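Local coordinates for protein glycerophosphodiester phosphodiesterase (Cytophaga hutchinsonii ATCC 33406, PDB 3CH0) that belongs to the glycerophosphoryl diester phosphodiesterase family and is built as a TIM barrel, a ring of mainly parallel strands wrapped by helices, at residues S8-G13 with G36-E41; G16-L21 with I262-D267; S139-D144 with D177-E182; N150-C155 with L181-S186. All coordinates share one frame; numbering follows the deposited sequence. Where two conformers were deposited one is given.

Contact 1. Residues S8-G13 with G36-E41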
loop_
_atom_site.group_PDB
_atom_site.type_symbol
_atom_site.label_atom_id
_atom_site.label_comp_id
_atom_site.label_asym_id
_atom_site.label_seq_id
_atom_site.Cartn_x
_atom_site.Cartn_y
_atom_site.Cartn_z
ATOM N N SER A 8 -15.113 -2.035 -14.464
ATOM C CA SER A 8 -13.671 -1.904 -14.322
ATOM C C SER A 8 -13.228 -1.098 -13.102
ATOM O O SER A 8 -12.078 -0.699 -13.069
ATOM C CB SER A 8 -13.063 -1.276 -15.577
ATOM O OG SER A 8 -13.424 -2.049 -16.727
ATOM N N PHE A 9 -14.119 -0.893 -12.141
ATOM C CA PHE A 9 -13.779 -0.171 -10.908
ATOM C C PHE A 9 -12.759 -0.977 -10.084
ATOM O O PHE A 9 -12.909 -2.219 -9.955
ATOM C CB PHE A 9 -15.057 0.023 -10.114
ATOM C CG PHE A 9 -14.949 1.086 -9.033
ATOM C CD1 PHE A 9 -14.987 2.430 -9.348
ATOM C CD2 PHE A 9 -14.803 0.729 -7.696
ATOM C CE1 PHE A 9 -14.931 3.398 -8.340
ATOM C CE2 PHE A 9 -14.749 1.700 -6.703
ATOM C CZ PHE A 9 -14.815 3.015 -7.012
ATOM N N ASP A 10 -11.796 -0.281 -9.489
ATOM C CA ASP A 10 -10.717 -0.939 -8.737
ATOM C C ASP A 10 -10.970 -0.843 -7.229
ATOM O O ASP A 10 -10.751 0.203 -6.634
ATOM C CB ASP A 10 -9.386 -0.299 -9.115
ATOM C CG ASP A 10 -8.212 -1.038 -8.569
ATOM O OD1 ASP A 10 -8.399 -2.057 -7.874
ATOM O OD2 ASP A 10 -7.083 -0.595 -8.869
ATOM N N ILE A 11 -11.468 -1.931 -6.640
ATOM C CA ILE A 11 -11.653 -2.060 -5.195
ATOM C C ILE A 11 -10.324 -2.554 -4.608
ATOM O O ILE A 11 -9.945 -3.682 -4.846
ATOM C CB ILE A 11 -12.766 -3.078 -4.835
ATOM C CG1 ILE A 11 -14.110 -2.600 -5.374
ATOM C CG2 ILE A 11 -12.850 -3.294 -3.337
ATOM C CD1 ILE A 11 -15.172 -3.677 -5.392
ATOM N N GLN A 12 -9.650 -1.681 -3.844
ATOM C CA GLN A 12 -8.346 -1.964 -3.258
ATOM C C GLN A 12 -8.486 -2.169 -1.749
ATOM O O GLN A 12 -8.967 -1.285 -1.036
ATOM C CB GLN A 12 -7.286 -0.885 -3.498
ATOM C CG GLN A 12 -7.132 -0.523 -4.952
ATOM C CD GLN A 12 -5.736 -0.008 -5.291
ATOM O OE1 GLN A 12 -4.876 0.106 -4.404
ATOM N NE2 GLN A 12 -5.505 0.283 -6.554
ATOM N N GLY A 13 -8.020 -3.304 -1.256
ATOM C CA GLY A 13 -7.955 -3.550 0.180
ATOM C C GLY A 13 -6.706 -2.935 0.766
ATOM O O GLY A 13 -5.602 -3.361 0.452
ATOM N N GLY A 36 -13.044 -10.819 -2.439
ATOM C CA GLY A 36 -13.140 -10.515 -3.836
ATOM C C GLY A 36 -12.632 -9.162 -4.256
ATOM O O GLY A 36 -13.025 -8.658 -5.316
ATOM N N VAL A 37 -11.691 -8.594 -3.499
ATOM C CA VAL A 37 -11.147 -7.326 -3.953
ATOM C C VAL A 37 -10.471 -7.401 -5.308
ATOM O O VAL A 37 -9.964 -8.461 -5.720
ATOM C CB VAL A 37 -10.175 -6.697 -2.941
ATOM C CG1 VAL A 37 -10.904 -6.536 -1.583
ATOM C CG2 VAL A 37 -8.855 -7.486 -2.801
ATOM N N THR A 38 -10.416 -6.276 -6.003
ATOM C CA THR A 38 -9.740 -6.243 -7.264
ATOM C C THR A 38 -8.205 -6.305 -7.045
ATOM O O THR A 38 -7.467 -6.919 -7.824
ATOM C CB THR A 38 -10.046 -4.910 -7.965
ATOM O OG1 THR A 38 -11.434 -4.619 -7.932
ATOM C CG2 THR A 38 -9.464 -4.923 -9.405
ATOM N N THR A 39 -7.752 -5.617 -5.992
ATOM C CA THR A 39 -6.335 -5.310 -5.768
ATOM C C THR A 39 -5.992 -5.406 -4.291
ATOM O O THR A 39 -6.769 -4.923 -3.425
ATOM C CB THR A 39 -6.081 -3.870 -6.215
ATOM O OG1 THR A 39 -6.434 -3.744 -7.610
ATOM C CG2 THR A 39 -4.600 -3.402 -6.055
ATOM N N LEU A 40 -4.861 -6.035 -4.027
ATOM C CA LEU A 40 -4.271 -5.999 -2.689
ATOM C C LEU A 40 -3.351 -4.774 -2.685
ATOM O O LEU A 40 -2.450 -4.685 -3.519
ATOM C CB LEU A 40 -3.452 -7.237 -2.435
ATOM C CG LEU A 40 -4.198 -8.590 -2.593
ATOM C CD1 LEU A 40 -3.211 -9.753 -2.377
ATOM C CD2 LEU A 40 -5.331 -8.649 -1.585
ATOM N N GLU A 41 -3.565 -3.886 -1.736
ATOM C CA GLU A 41 -2.756 -2.711 -1.527
ATOM C C GLU A 41 -1.839 -2.957 -0.296
ATOM O O GLU A 41 -2.243 -3.564 0.711
ATOM C CB GLU A 41 -3.628 -1.470 -1.350
ATOM C CG GLU A 41 -2.886 -0.133 -1.292
ATOM C CD GLU A 41 -2.151 0.145 -0.007
ATOM O OE1 GLU A 41 -2.431 -0.428 1.084
ATOM O OE2 GLU A 41 -1.256 1.027 -0.012
#

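Contact 2. Residues G16-L21 with I262-D267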
loop_
_atom_site.group_PDB
_atom_site.type_symbol
_atom_site.label_atom_id
_atom_site.label_comp_id
_atom_site.label_asym_id
_atom_site.label_seq_id
_atom_site.Cartn_x
_atom_site.Cartn_y
_atom_site.Cartn_z
ATOM N N GLY A 16 -4.231 -4.878 2.750
ATOM C CA GLY A 16 -5.066 -6.095 2.672
ATOM C C GLY A 16 -6.438 -5.714 3.183
ATOM O O GLY A 16 -7.392 -5.598 2.429
ATOM N N CYS A 17 -6.570 -5.499 4.484
ATOM C CA CYS A 17 -7.842 -5.051 5.047
ATOM C C CYS A 17 -7.643 -4.645 6.505
ATOM O O CYS A 17 -8.180 -5.253 7.412
ATOM C CB CYS A 17 -8.977 -6.088 4.920
ATOM S SG CYS A 17 -8.594 -7.695 5.603
ATOM N N ARG A 18 -6.901 -3.586 6.719
ATOM C CA ARG A 18 -6.572 -3.128 8.104
ATOM C C ARG A 18 -7.749 -2.949 9.042
ATOM O O ARG A 18 -7.639 -3.182 10.256
ATOM C CB ARG A 18 -5.757 -1.828 8.068
ATOM C CG ARG A 18 -5.552 -1.155 9.438
ATOM C CD ARG A 18 -4.598 0.039 9.310
ATOM N NE ARG A 18 -5.133 1.088 8.443
ATOM C CZ ARG A 18 -4.784 2.376 8.488
ATOM N NH1 ARG A 18 -3.844 2.780 9.313
ATOM N NH2 ARG A 18 -5.404 3.250 7.697
ATOM N N GLY A 19 -8.892 -2.534 8.517
ATOM C CA GLY A 19 -10.067 -2.377 9.396
ATOM C C GLY A 19 -10.540 -3.702 9.984
ATOM O O GLY A 19 -11.201 -3.706 11.045
ATOM N N LEU A 20 -10.261 -4.812 9.299
ATOM C CA LEU A 20 -10.787 -6.113 9.674
ATOM C C LEU A 20 -9.786 -7.000 10.373
ATOM O O LEU A 20 -10.134 -7.784 11.271
ATOM C CB LEU A 20 -11.255 -6.845 8.418
ATOM C CG LEU A 20 -12.260 -6.068 7.524
ATOM C CD1 LEU A 20 -12.660 -6.899 6.274
ATOM C CD2 LEU A 20 -13.489 -5.580 8.309
ATOM N N LEU A 21 -8.520 -6.917 9.948
ATOM C CA LEU A 21 -7.469 -7.828 10.380
ATOM C C LEU A 21 -6.153 -7.067 10.473
ATOM O O LEU A 21 -6.022 -6.022 9.832
ATOM C CB LEU A 21 -7.311 -8.974 9.392
ATOM C CG LEU A 21 -8.320 -10.142 9.500
ATOM C CD1 LEU A 21 -8.190 -11.050 8.293
ATOM C CD2 LEU A 21 -8.016 -10.932 10.801
ATOM N N ILE A 262 -9.260 2.987 -2.338
ATOM C CA ILE A 262 -8.419 2.330 -1.357
ATOM C C ILE A 262 -9.146 2.465 -0.006
ATOM O O ILE A 262 -9.325 3.565 0.475
ATOM C CB ILE A 262 -6.978 2.911 -1.386
ATOM C CG1 ILE A 262 -6.303 2.677 -2.739
ATOM C CG2 ILE A 262 -6.147 2.426 -0.108
ATOM C CD1 ILE A 262 -5.223 3.682 -3.015
ATOM N N THR A 263 -9.413 1.318 0.612
ATOM C CA THR A 263 -10.160 1.291 1.855
ATOM C C THR A 263 -9.698 0.255 2.863
ATOM O O THR A 263 -9.325 -0.853 2.491
ATOM C CB THR A 263 -11.670 1.007 1.558
ATOM O OG1 THR A 263 -12.438 0.998 2.786
ATOM C CG2 THR A 263 -11.933 -0.330 0.834
ATOM N N ASP A 264 -9.754 0.632 4.141
ATOM C CA ASP A 264 -9.475 -0.316 5.229
ATOM C C ASP A 264 -10.578 -1.367 5.390
ATOM O O ASP A 264 -10.364 -2.348 6.084
ATOM C CB ASP A 264 -9.304 0.436 6.555
ATOM C CG ASP A 264 -8.022 1.202 6.594
ATOM O OD1 ASP A 264 -6.967 0.617 6.216
ATOM O OD2 ASP A 264 -8.051 2.383 7.003
ATOM N N TYR A 265 -11.768 -1.072 4.853
ATOM C CA TYR A 265 -12.965 -1.894 4.994
ATOM C C TYR A 265 -13.514 -2.339 3.639
ATOM O O TYR A 265 -14.615 -1.936 3.185
ATOM C CB TYR A 265 -14.008 -1.089 5.789
ATOM C CG TYR A 265 -13.608 -0.733 7.184
ATOM C CD1 TYR A 265 -13.760 -1.662 8.221
ATOM C CD2 TYR A 265 -13.075 0.476 7.459
ATOM C CE1 TYR A 265 -13.416 -1.341 9.520
ATOM C CE2 TYR A 265 -12.665 0.802 8.737
ATOM C CZ TYR A 265 -12.881 -0.095 9.769
ATOM O OH TYR A 265 -12.479 0.256 11.027
ATOM N N PRO A 266 -12.751 -3.190 2.923
ATOM C CA PRO A 266 -13.185 -3.603 1.594
ATOM C C PRO A 266 -14.510 -4.396 1.631
ATOM O O PRO A 266 -15.208 -4.446 0.626
ATOM C CB PRO A 266 -12.006 -4.387 1.050
ATOM C CG PRO A 266 -11.293 -4.913 2.249
ATOM C CD PRO A 266 -11.441 -3.773 3.270
ATOM N N ASP A 267 -14.862 -4.947 2.786
ATOM C CA ASP A 267 -16.169 -5.566 3.003
ATOM C C ASP A 267 -17.370 -4.628 2.691
ATOM O O ASP A 267 -18.481 -5.103 2.365
ATOM C CB ASP A 267 -16.260 -6.149 4.426
ATOM C CG ASP A 267 -16.038 -5.132 5.517
ATOM O OD1 ASP A 267 -15.125 -4.317 5.406
ATOM O OD2 ASP A 267 -16.731 -5.214 6.566
HETATM O O HOH W 1 -11.871 -1.750 12.830
#

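Contact 3. Residues S139-D144 with D177-E182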
loop_
_atom_site.group_PDB
_atom_site.type_symbol
_atom_site.label_atom_id
_atom_site.label_comp_id
_atom_site.label_asym_id
_atom_site.label_seq_id
_atom_site.Cartn_x
_atom_site.Cartn_y
_atom_site.Cartn_z
ATOM N N SER A 139 9.901 5.062 0.795
ATOM C CA SER A 139 11.190 5.766 0.827
ATOM C C SER A 139 10.926 7.250 1.088
ATOM O O SER A 139 9.880 7.810 0.658
ATOM C CB SER A 139 11.968 5.589 -0.488
ATOM O OG SER A 139 11.177 6.013 -1.598
ATOM N N THR A 140 11.900 7.869 1.746
ATOM C CA THR A 140 11.973 9.309 1.857
ATOM C C THR A 140 13.455 9.692 1.727
ATOM O O THR A 140 14.351 8.912 2.030
ATOM C CB THR A 140 11.446 9.876 3.191
ATOM O OG1 THR A 140 12.355 9.603 4.247
ATOM C CG2 THR A 140 10.039 9.334 3.519
ATOM N N VAL A 141 13.685 10.910 1.243
ATOM C CA VAL A 141 15.050 11.425 1.088
ATOM C C VAL A 141 15.853 11.329 2.370
ATOM O O VAL A 141 17.007 10.972 2.360
ATOM C CB VAL A 141 15.032 12.906 0.605
ATOM C CG1 VAL A 141 16.452 13.510 0.594
ATOM C CG2 VAL A 141 14.379 12.988 -0.751
ATOM N N GLU A 142 15.207 11.677 3.481
ATOM C CA GLU A 142 15.890 11.700 4.776
ATOM C C GLU A 142 16.230 10.304 5.252
ATOM O O GLU A 142 17.156 10.148 6.072
ATOM C CB GLU A 142 15.026 12.426 5.809
ATOM C CG GLU A 142 14.785 13.926 5.498
ATOM C CD GLU A 142 13.635 14.265 4.503
ATOM O OE1 GLU A 142 12.865 13.367 4.047
ATOM O OE2 GLU A 142 13.477 15.493 4.229
ATOM N N GLY A 143 15.530 9.282 4.746
ATOM C CA GLY A 143 15.761 7.913 5.168
ATOM C C GLY A 143 16.844 7.108 4.496
ATOM O O GLY A 143 17.212 6.048 4.945
ATOM N N ASP A 144 17.332 7.617 3.346
ATOM C CA ASP A 144 18.325 6.900 2.593
ATOM C C ASP A 144 19.520 6.544 3.493
ATOM O O ASP A 144 20.087 7.391 4.199
ATOM C CB ASP A 144 18.896 7.724 1.433
ATOM C CG ASP A 144 17.931 7.943 0.273
ATOM O OD1 ASP A 144 16.737 7.557 0.307
ATOM O OD2 ASP A 144 18.401 8.552 -0.736
ATOM N N ASP A 177 7.311 9.275 -3.085
ATOM C CA ASP A 177 8.703 9.725 -3.335
ATOM C C ASP A 177 8.859 9.846 -4.831
ATOM O O ASP A 177 8.966 8.840 -5.510
ATOM C CB ASP A 177 9.692 8.722 -2.757
ATOM C CG ASP A 177 11.121 9.205 -2.779
ATOM O OD1 ASP A 177 11.419 10.216 -3.467
ATOM O OD2 ASP A 177 11.922 8.567 -2.097
ATOM N N VAL A 178 8.844 11.085 -5.363
ATOM C CA VAL A 178 9.015 11.295 -6.800
ATOM C C VAL A 178 10.286 10.653 -7.351
ATOM O O VAL A 178 10.337 10.260 -8.498
ATOM C CB VAL A 178 8.910 12.783 -7.159
ATOM C CG1 VAL A 178 7.468 13.270 -6.943
ATOM C CG2 VAL A 178 9.940 13.636 -6.402
ATOM N N ARG A 179 11.313 10.508 -6.529
ATOM C CA ARG A 179 12.574 9.908 -6.978
ATOM C C ARG A 179 12.350 8.455 -7.321
ATOM O O ARG A 179 12.970 7.916 -8.261
ATOM C CB ARG A 179 13.620 9.965 -5.882
ATOM C CG ARG A 179 13.950 11.393 -5.327
ATOM C CD ARG A 179 14.951 11.338 -4.192
ATOM N NE ARG A 179 14.477 10.427 -3.131
ATOM C CZ ARG A 179 15.245 9.836 -2.233
ATOM N NH1 ARG A 179 16.550 10.061 -2.198
ATOM N NH2 ARG A 179 14.723 8.961 -1.373
ATOM N N ALA A 180 11.586 7.745 -6.493
ATOM C CA ALA A 180 11.313 6.328 -6.746
ATOM C C ALA A 180 10.450 6.218 -8.031
ATOM O O ALA A 180 10.687 5.343 -8.882
ATOM C CB ALA A 180 10.568 5.687 -5.561
ATOM N N LEU A 181 9.471 7.130 -8.240
ATOM C CA LEU A 181 8.671 7.092 -9.468
ATOM C C LEU A 181 9.523 7.349 -10.734
ATOM O O LEU A 181 9.374 6.694 -11.740
ATOM C CB LEU A 181 7.485 8.026 -9.358
ATOM C CG LEU A 181 6.539 7.762 -8.200
ATOM C CD1 LEU A 181 5.514 8.911 -8.086
ATOM C CD2 LEU A 181 5.899 6.379 -8.351
ATOM N N GLU A 182 10.424 8.325 -10.637
ATOM C CA GLU A 182 11.291 8.623 -11.788
ATOM C C GLU A 182 12.174 7.432 -12.126
ATOM O O GLU A 182 12.395 7.088 -13.317
ATOM C CB GLU A 182 12.157 9.862 -11.541
ATOM C CG GLU A 182 11.384 11.156 -11.430
ATOM C CD GLU A 182 10.773 11.696 -12.694
ATOM O OE1 GLU A 182 10.983 11.161 -13.821
ATOM O OE2 GLU A 182 10.046 12.735 -12.579
#

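Contact 4. Residues N150-C155 with L181-S186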
loop_
_atom_site.group_PDB
_atom_site.type_symbol
_atom_site.label_atom_id
_atom_site.label_comp_id
_atom_site.label_asym_id
_atom_site.label_seq_id
_atom_site.Cartn_x
_atom_site.Cartn_y
_atom_site.Cartn_z
ATOM N N ASN A 150 19.358 3.254 -0.754
ATOM C CA ASN A 150 19.208 4.178 -1.867
ATOM C C ASN A 150 18.118 3.730 -2.826
ATOM O O ASN A 150 17.727 2.548 -2.890
ATOM C CB ASN A 150 20.574 4.327 -2.592
ATOM C CG ASN A 150 21.115 2.987 -3.092
ATOM O OD1 ASN A 150 21.416 2.115 -2.268
ATOM N ND2 ASN A 150 21.236 2.817 -4.412
ATOM N N ILE A 151 17.673 4.699 -3.617
ATOM C CA ILE A 151 16.526 4.517 -4.494
ATOM C C ILE A 151 16.723 3.326 -5.421
ATOM O O ILE A 151 15.821 2.514 -5.576
ATOM C CB ILE A 151 16.195 5.819 -5.257
ATOM C CG1 ILE A 151 15.558 6.832 -4.338
ATOM C CG2 ILE A 151 15.381 5.540 -6.502
ATOM C CD1 ILE A 151 14.098 6.518 -3.949
ATOM N N ALA A 152 17.859 3.276 -6.125
ATOM C CA ALA A 152 18.066 2.192 -7.097
ATOM C C ALA A 152 17.938 0.820 -6.456
ATOM O O ALA A 152 17.280 -0.053 -7.028
ATOM C CB ALA A 152 19.426 2.326 -7.823
ATOM N N LEU A 153 18.579 0.629 -5.321
ATOM C CA LEU A 153 18.587 -0.693 -4.646
ATOM C C LEU A 153 17.182 -1.021 -4.133
ATOM O O LEU A 153 16.738 -2.178 -4.257
ATOM C CB LEU A 153 19.615 -0.763 -3.496
ATOM C CG LEU A 153 19.719 -2.130 -2.806
ATOM C CD1 LEU A 153 19.919 -3.282 -3.839
ATOM C CD2 LEU A 153 20.771 -2.008 -1.703
ATOM N N PHE A 154 16.524 -0.045 -3.475
ATOM C CA PHE A 154 15.162 -0.250 -2.948
ATOM C C PHE A 154 14.296 -0.728 -4.108
ATOM O O PHE A 154 13.594 -1.729 -4.030
ATOM C CB PHE A 154 14.678 1.057 -2.310
ATOM C CG PHE A 154 13.552 0.937 -1.292
ATOM C CD1 PHE A 154 12.604 -0.084 -1.343
ATOM C CD2 PHE A 154 13.401 1.944 -0.349
ATOM C CE1 PHE A 154 11.568 -0.135 -0.465
ATOM C CE2 PHE A 154 12.337 1.900 0.573
ATOM C CZ PHE A 154 11.424 0.849 0.499
ATOM N N CYS A 155 14.317 0.014 -5.211
ATOM C CA CYS A 155 13.453 -0.330 -6.335
ATOM C C CYS A 155 13.857 -1.645 -6.999
ATOM O O CYS A 155 13.033 -2.448 -7.406
ATOM C CB CYS A 155 13.420 0.796 -7.396
ATOM S SG CYS A 155 12.628 2.312 -6.789
ATOM N N LEU A 181 9.471 7.130 -8.240
ATOM C CA LEU A 181 8.671 7.092 -9.468
ATOM C C LEU A 181 9.523 7.349 -10.734
ATOM O O LEU A 181 9.374 6.694 -11.740
ATOM C CB LEU A 181 7.485 8.026 -9.358
ATOM C CG LEU A 181 6.539 7.762 -8.200
ATOM C CD1 LEU A 181 5.514 8.911 -8.086
ATOM C CD2 LEU A 181 5.899 6.379 -8.351
ATOM N N GLU A 182 10.424 8.325 -10.637
ATOM C CA GLU A 182 11.291 8.623 -11.788
ATOM C C GLU A 182 12.174 7.432 -12.126
ATOM O O GLU A 182 12.395 7.088 -13.317
ATOM C CB GLU A 182 12.157 9.862 -11.541
ATOM C CG GLU A 182 11.384 11.156 -11.430
ATOM C CD GLU A 182 10.773 11.696 -12.694
ATOM O OE1 GLU A 182 10.983 11.161 -13.821
ATOM O OE2 GLU A 182 10.046 12.735 -12.579
ATOM N N TYR A 183 12.765 6.830 -11.102
ATOM C CA TYR A 183 13.658 5.673 -11.277
ATOM C C TYR A 183 12.905 4.525 -11.928
ATOM O O TYR A 183 13.344 3.882 -12.902
ATOM C CB TYR A 183 14.245 5.233 -9.943
ATOM C CG TYR A 183 15.167 4.056 -10.104
ATOM C CD1 TYR A 183 16.473 4.251 -10.471
ATOM C CD2 TYR A 183 14.694 2.756 -9.975
ATOM C CE1 TYR A 183 17.339 3.187 -10.655
ATOM C CE2 TYR A 183 15.563 1.664 -10.122
ATOM C CZ TYR A 183 16.895 1.884 -10.487
ATOM O OH TYR A 183 17.792 0.846 -10.675
HETATM N N MSE A 184 11.739 4.199 -11.365
HETATM C CA MSE A 184 10.899 3.147 -11.941
HETATM C C MSE A 184 10.517 3.406 -13.380
HETATM O O MSE A 184 10.579 2.511 -14.240
HETATM C CB MSE A 184 9.594 2.991 -11.158
HETATM C CG MSE A 184 9.722 2.466 -9.757
HETATM SE SE MSE A 184 10.309 0.612 -9.697
HETATM C CE MSE A 184 8.864 -0.168 -10.680
ATOM N N HIS A 185 10.131 4.639 -13.681
ATOM C CA HIS A 185 9.700 4.982 -15.016
ATOM C C HIS A 185 10.808 4.846 -16.018
ATOM O O HIS A 185 10.566 4.369 -17.148
ATOM C CB HIS A 185 9.192 6.392 -15.003
ATOM C CG HIS A 185 8.726 6.876 -16.338
ATOM N ND1 HIS A 185 7.614 6.379 -16.977
ATOM C CD2 HIS A 185 9.221 7.860 -17.136
ATOM C CE1 HIS A 185 7.462 7.016 -18.137
ATOM N NE2 HIS A 185 8.399 7.942 -18.234
ATOM N N SER A 186 12.026 5.221 -15.639
ATOM C CA SER A 186 13.126 5.126 -16.607
ATOM C C SER A 186 13.774 3.743 -16.700
ATOM O O SER A 186 14.285 3.399 -17.783
ATOM C CB SER A 186 14.191 6.148 -16.313
ATOM O OG SER A 186 14.885 5.825 -15.139
#

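Contact 1. Residues S8-G13 with G36-E41
Thr-39 and Asp-10 make the tight, buried side of this contact. Thr-39 OG1 donates to Asp-10 OD1 at 2.6 Å, meeting the carboxylate on its syn side while the two side chains cross at about a right angle. With CG of Asp-10 anti to the backbone N (chi1 -171°), the carboxylate lies on the Thr-39 side. The second oxygen, OD2, accepts from Gln-12 NE2 at 2.9 Å, this donor lying above the carboxylate plane, so a bond to each oxygen restrains the rotation of the group. Gln-12 runs alongside Thr-39 and points the same way, its CD 3.7 Å from Thr-39 CG2, and its OE1 bonds to Asn-134 of strand 132-137. Strands 10-13 and 39-46 are parallel neighbours in the barrel sheet and, with helix 26-35 between them in sequence, form a beta-alpha-beta unit. Their backbones are joined by Gly-13 N to Thr-39 O (3.0 Å), flanked by Thr-39 N to Ile-11 O and Glu-41 N to Gly-13 O. Beyond, Glu-41 is buried as well, with OE2 bonded to Gln-174 and the side chain about 3 Å from a bound citric acid. The start of the second segment is the end that opens to solvent. Thr-38 is well covered by Ile-11, its OG1 accepting from Ile-11 N at 3.0 Å and its N reaching Ile-11 O only weakly, yet it stays partly exposed, near a bound 1,2-ethanediol. Ile-11 CG2 and Val-37 CG1 touch lightly at 4.2 Å. Gly-36, whose positive phi closes helix 26-35 in a Schellman motif, is exposed.

Contact 2. Residues G16-L21 with I262-D267
Arg-18 grips Asp-264 side-on in a two-pronged salt bridge. NE of Arg-18 donates to Asp-264 OD1 at 2.9 Å in a nearly straight bond (167°), and NH2 of Arg-18 reaches Asp-264 OD2, also at 2.9 Å. The guanidinium and carboxylate planes are 60° apart: OD1 is approached from above the carboxylate plane, OD2 from its syn side. A bend at chi3 (63°) turns NE of Arg-18 out of the line of the extended chain and toward OD1. Each carboxylate oxygen has a second partner, OD1 in His-14 ND1 and OD2 in Asn-245 ND2, and the remaining Arg-18 nitrogen, NH1, bonds to a bound glycerol. The backbone of Asp-264 is engaged too, its O accepting from Gly-19 N at 2.8 Å. Next door, Tyr-265 N is satisfied by Thr-263 OG1 at 3.0 Å in an ST turn. Gly-19 CA sits over one face of the Tyr-265 ring, 3.8 Å from its centroid, in a CH-pi contact that the bare glycine allows to be so close. One water bridges the two segments: it donates to Gly-19 O at 2.7 Å and lies 2.8 Å from Tyr-265 OH. Cys-17 O accepts from both Leu-20 N and Leu-21 N. Leu-20 meets Asp-267 tip to tip, CD2 to OD1 at 3.6 Å. With four partners on the Asp-264 carboxylate, its rotation is well fixed; it in turn orients Arg-18 and His-14, consistent with a preorganised polar pocket at the C-terminal end of strands 10-13 and 260-263.

Contact 3. Residues S139-D144 with D177-E182
Arg-179 lies between two carboxylates, Asp-144 and Asp-177, with both at the edge of its guanidinium and close to its plane. Asp-144 meets it end-on, tip to tip: OD2 accepts from Arg-179 NH1 at 2.8 Å and OD1 from Arg-179 NH2 at 3.0 Å, the two flat groups only 17° apart. Asp-177 is held side-on by NE and NH2, its OD2 lying 2.9 Å from Arg-179 NH2 and using its syn lone pair. A bend at chi3 (-55°) places NE of Arg-179 back beside Asp-177. One face of the guanidinium is covered by Val-141, whose CG2 stands 3.5 Å from Arg-179 NE, the two side chains crossing at about a right angle. Ser-139 OG donates to Asp-177 OD2 at 2.7 Å on the anti side, so this oxygen takes two firm bonds. Asp-177 OD1 also accepts from Arg-179 N, an N-cap bond. The shared arginine would offset the repulsion between the two acids. The network ties the loop after strand 132-137 to the start of helix 178-187, beside Ile-151 at the beginning of helix 151-164, and Ala-180 packs on Ser-175 of strand 171-175.

Contact 4. Residues N150-C155 with L181-S186
Ala-152 and Tyr-183 mark a close approach of helices 151-155 and 181-186, whose axes come within 9.9 Å and cross at -64°, with the Ala-152 and Tyr-183 CA atoms 7.0 Å apart. Tyr-183 carries most of the contact. Its CG is anti to the backbone N (chi1 -180°), on the side of the other helix, and the ring lies between the helices. Ala-152 CA lies over one face of that ring, 3.9 Å from the centroid and displaced toward the rim, a CH-pi contact made by the helix backbone itself. Its CB reaches farther out, 3.6 Å from Tyr-183 CE1 and equally near the hydroxyl. At the base of the ring, Ile-151 CG2 packs on Tyr-183 CB at 3.6 Å, the two side chains sliding past each other in opposite directions. Cys-155 CB reaches Tyr-183 CD2 at 3.5 Å, obliquely to the ring. Its SG stands 4.9 Å from the ring centroid, also obliquely, in a sulfur-aromatic contact. Selenomethionine Met-184, bent at chi2 and chi3, sets its SE 3.9 Å from Cys-155 CB, so Cys-155 CB touches both the tyrosine ring and the selenium. The contact between the segments is mainly apolar, while the Tyr-183 hydroxyl finds a polar partner in Asp-156 OD1, one residue beyond the first segment. These are neighbouring outer helices of the barrel, both packed on its strands: Cys-155 also packs inward on Ile-137 of strand 132-137, and Met-184 on Leu-193 of strand 192-197.

Overall arrangement
The four contacts fall into two pairs on the barrel. Contacts 1 and 2 are centred 11 Å apart and join directly through neighbouring strands 10-13 and 260-263, with Gln-12 O and Thr-263 N 3.1 Å apart in a probable hydrogen bond; bound citric acid lies beside Glu-41 and glycerol beside Arg-18, which may mark a pocket there. Contacts 3 and 4, 8 Å apart, share helix 178-187, and Ile-151 CD1 of contact 4 packs 3.5 Å from Asp-177 OD2 of contact 3. The pairs do not touch: contacts 2 and 4 have centres about 28 Å apart, on opposite sides of the chain's centre. In sequence, contacts 3 and 4 are nested within the long loop closed by contact 2.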